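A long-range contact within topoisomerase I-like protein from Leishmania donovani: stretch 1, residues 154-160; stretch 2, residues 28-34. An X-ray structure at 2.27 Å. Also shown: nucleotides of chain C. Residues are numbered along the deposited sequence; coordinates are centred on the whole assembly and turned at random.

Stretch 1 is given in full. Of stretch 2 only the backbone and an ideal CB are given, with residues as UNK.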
# COMPACT_ATOMS: atom_id res chain seq x y z
N ASN D 154 1.41 -0.67 -13.56
CA ASN D 154 1.15 0.78 -13.51
C ASN D 154 1.94 1.56 -14.57
O ASN D 154 2.68 2.49 -14.25
CB ASN D 154 1.40 1.32 -12.08
CG ASN D 154 2.82 1.05 -11.58
OD1 ASN D 154 3.33 -0.08 -11.68
ND2 ASN D 154 3.48 2.09 -11.05
N PHE D 155 1.77 1.16 -15.84
CA PHE D 155 2.46 1.81 -16.98
C PHE D 155 1.99 3.24 -17.27
O PHE D 155 2.68 4.00 -17.94
CB PHE D 155 2.33 0.96 -18.24
CG PHE D 155 0.91 0.69 -18.64
CD1 PHE D 155 0.28 -0.50 -18.25
CD2 PHE D 155 0.20 1.63 -19.39
CE1 PHE D 155 -1.05 -0.73 -18.62
CE2 PHE D 155 -1.12 1.41 -19.75
CZ PHE D 155 -1.75 0.23 -19.38
N ARG D 156 0.80 3.60 -16.79
CA ARG D 156 0.31 4.99 -16.92
C ARG D 156 0.90 5.87 -15.84
O ARG D 156 0.56 5.73 -14.66
CB ARG D 156 -1.21 5.05 -16.82
CG ARG D 156 -1.94 4.49 -17.98
CD ARG D 156 -3.41 4.81 -17.87
NE ARG D 156 -4.18 3.63 -18.23
CZ ARG D 156 -4.73 3.43 -19.43
NH1 ARG D 156 -4.61 4.36 -20.38
NH2 ARG D 156 -5.41 2.31 -19.64
N VAL D 157 1.77 6.79 -16.25
CA VAL D 157 2.39 7.76 -15.36
C VAL D 157 1.32 8.58 -14.63
O VAL D 157 0.34 9.04 -15.24
CB VAL D 157 3.35 8.71 -16.14
CG1 VAL D 157 3.99 9.73 -15.19
CG2 VAL D 157 4.41 7.93 -16.86
N GLU D 158 1.52 8.73 -13.32
CA GLU D 158 0.58 9.45 -12.45
C GLU D 158 0.39 10.84 -12.99
O GLU D 158 1.39 11.55 -13.22
CB GLU D 158 1.11 9.54 -11.01
CG GLU D 158 1.18 8.21 -10.33
CD GLU D 158 1.70 8.30 -8.90
OE1 GLU D 158 1.61 9.39 -8.29
OE2 GLU D 158 2.19 7.28 -8.39
N PRO D 159 -0.89 11.24 -13.23
CA PRO D 159 -1.12 12.63 -13.58
C PRO D 159 -0.90 13.58 -12.39
O PRO D 159 -1.00 13.17 -11.22
CB PRO D 159 -2.57 12.65 -14.09
CG PRO D 159 -3.21 11.42 -13.53
CD PRO D 159 -2.13 10.43 -13.25
N PRO D 160 -0.57 14.85 -12.68
CA PRO D 160 -0.41 15.85 -11.63
C PRO D 160 -1.70 16.06 -10.81
O PRO D 160 -2.81 15.84 -11.29
CB PRO D 160 -0.03 17.13 -12.38
CG PRO D 160 -0.29 16.85 -13.87
CD PRO D 160 -0.30 15.37 -14.03
N UNK D 28 8.02 -1.35 -23.68
CA UNK D 28 7.81 -0.12 -24.44
C UNK D 28 7.73 1.17 -23.63
O UNK D 28 7.28 2.19 -24.15
CB UNK D 28 6.52 -0.26 -25.25
N UNK D 29 8.16 1.13 -22.37
CA UNK D 29 8.17 2.31 -21.50
C UNK D 29 6.80 2.63 -20.93
O UNK D 29 6.04 1.73 -20.58
CB UNK D 29 8.69 3.52 -22.27
N UNK D 30 6.48 3.91 -20.87
CA UNK D 30 5.35 4.39 -20.08
C UNK D 30 4.36 5.21 -20.89
O UNK D 30 4.74 5.85 -21.87
CB UNK D 30 5.86 5.23 -18.90
N UNK D 31 3.09 5.19 -20.48
CA UNK D 31 2.06 6.03 -21.09
C UNK D 31 1.89 7.32 -20.28
O UNK D 31 1.45 7.30 -19.13
CB UNK D 31 0.73 5.27 -21.18
N UNK D 32 2.25 8.44 -20.90
CA UNK D 32 2.14 9.77 -20.31
C UNK D 32 0.71 10.29 -20.48
O UNK D 32 0.15 10.17 -21.57
CB UNK D 32 3.15 10.73 -20.95
N UNK D 33 0.11 10.86 -19.41
CA UNK D 33 -1.23 11.45 -19.57
C UNK D 33 -1.23 12.58 -20.61
O UNK D 33 -0.16 13.14 -20.90
CB UNK D 33 -1.73 11.98 -18.23
N UNK D 34 -2.41 12.93 -21.18
CA UNK D 34 -2.46 14.02 -22.18
C UNK D 34 -1.97 15.36 -21.65
O UNK D 34 -2.14 15.67 -20.47
CB UNK D 34 -3.89 14.19 -22.69
P DT C 12 -2.85 7.73 -10.07
OP1 DT C 12 -3.00 9.17 -10.33
OP2 DT C 12 -2.01 6.90 -10.97
O5' DT C 12 -2.30 7.58 -8.58
C5' DT C 12 -2.89 8.31 -7.46
C4' DT C 12 -2.29 7.77 -6.18
O4' DT C 12 -2.70 6.40 -6.02
C3' DT C 12 -0.76 7.75 -6.05
O3' DT C 12 -0.39 8.05 -4.68
C2' DT C 12 -0.37 6.29 -6.32
C1' DT C 12 -1.57 5.69 -5.60
N1 DT C 12 -1.66 4.22 -5.67
C2 DT C 12 -2.23 3.56 -4.61
O2 DT C 12 -2.70 4.14 -3.65
N3 DT C 12 -2.20 2.20 -4.74
C4 DT C 12 -1.66 1.47 -5.79
O4 DT C 12 -1.68 0.25 -5.81
C5 DT C 12 -1.07 2.23 -6.85
C7 DT C 12 -0.58 1.57 -8.10
C6 DT C 12 -1.09 3.55 -6.74

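Position 28 lies beyond the reach of stretch 1: no atom of that stretch comes within 5.5 Å of its ideal CB. The residue is Asn28, which takes no part in the contact.

Position 29 also has nothing of stretch 1 near its ideal CB, but its backbone is informative. A phi of 79° with psi of -140° is a conformation that favours glycine, and the residue is Gly29.

At position 30 the CA-to-CB bond points sideways. The ideal CB sits 3.5 Å from Phe155 O and 3.7 Å from Val157 CG2, so the nearest neighbours are a carbonyl and a methyl group. That carbonyl is already engaged by the amide of position 31, and an apolar side chain of small or medium size, such as alanine, valine or isoleucine, would suit the methyl. The deposited Val30 (chi1 m) packs its CB 3.7 Å from Val157 CG2.

Position 31 anchors the register through its backbone, which any residue but proline could supply. Its N donates to Phe155 O (2.8 Å, 157°), and its O accepts from Val157 N (2.9 Å, 148°). These two hydrogen bonds flank Arg156, forming a single beta bridge between it and position 31, with their CA atoms 4.6 Å apart. The same O also receives a CA-H...O contact from Arg156 CA at 3.4 Å. CB points sideways, 4.2 Å from Arg156 CG, and lies near both the Phe155 ring and the arginine side chain. Leucine, isoleucine or methionine could use the aliphatic surface; an acid could address the guanidinium. The residue is Leu31: its CB meets the ring edge at Phe155 CD2 (4.1 Å), while its CD2 approaches Arg156 NH1 at 3.5 Å, a contact without a hydrogen bond.

Position 32 directs CB away, with Val157 CG2 still 5.1 Å from the ideal CB. Many side chains are compatible, although a large apolar one could turn back to that methyl. Phe32 does so modestly, its CD1 reaching 4.3 Å from Val157 CG2.

Position 33 points toward stretch 1, its ideal CB 4.3 Å from Pro159 CB. A compact apolar group fits; phi of -60° permits proline, and the nearest stretch 1 acceptor, Val157 O, is 4.6 Å from the N of position 33, too far for a hydrogen bond, so losing the amide hydrogen costs no bond to stretch 1. Pro33 places CD 4.0 Å from Val157 CB, while its CG packs 4.1 Å from Pro159 CB.

Position 34 is again out of reach; the residue is Pro34.

Stretch 2, residues 28-34: NGVLFPP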
# COMPACT_ATOMS: atom_id res chain seq x y z
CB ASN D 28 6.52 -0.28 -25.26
CG ASN D 28 6.63 -1.37 -26.31
OD1 ASN D 28 7.60 -1.42 -27.06
ND2 ASN D 28 5.64 -2.23 -26.37
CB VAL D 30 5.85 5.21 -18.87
CG1 VAL D 30 6.62 4.30 -17.89
CG2 VAL D 30 6.71 6.41 -19.31
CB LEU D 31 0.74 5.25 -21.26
CG LEU D 31 -0.48 5.91 -21.96
CD1 LEU D 31 -0.14 6.53 -23.32
CD2 LEU D 31 -1.66 4.97 -22.11
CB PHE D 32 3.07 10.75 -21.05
CG PHE D 32 4.52 10.53 -20.79
CD1 PHE D 32 5.14 11.08 -19.66
CD2 PHE D 32 5.30 9.80 -21.69
CE1 PHE D 32 6.50 10.88 -19.42
CE2 PHE D 32 6.66 9.60 -21.45
CZ PHE D 32 7.26 10.14 -20.32
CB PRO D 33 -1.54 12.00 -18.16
CG PRO D 33 -0.24 12.06 -17.46
CD PRO D 33 0.60 10.98 -18.02
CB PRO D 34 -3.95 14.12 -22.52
CG PRO D 34 -4.56 12.82 -22.07
CD PRO D 34 -3.74 12.35 -20.91
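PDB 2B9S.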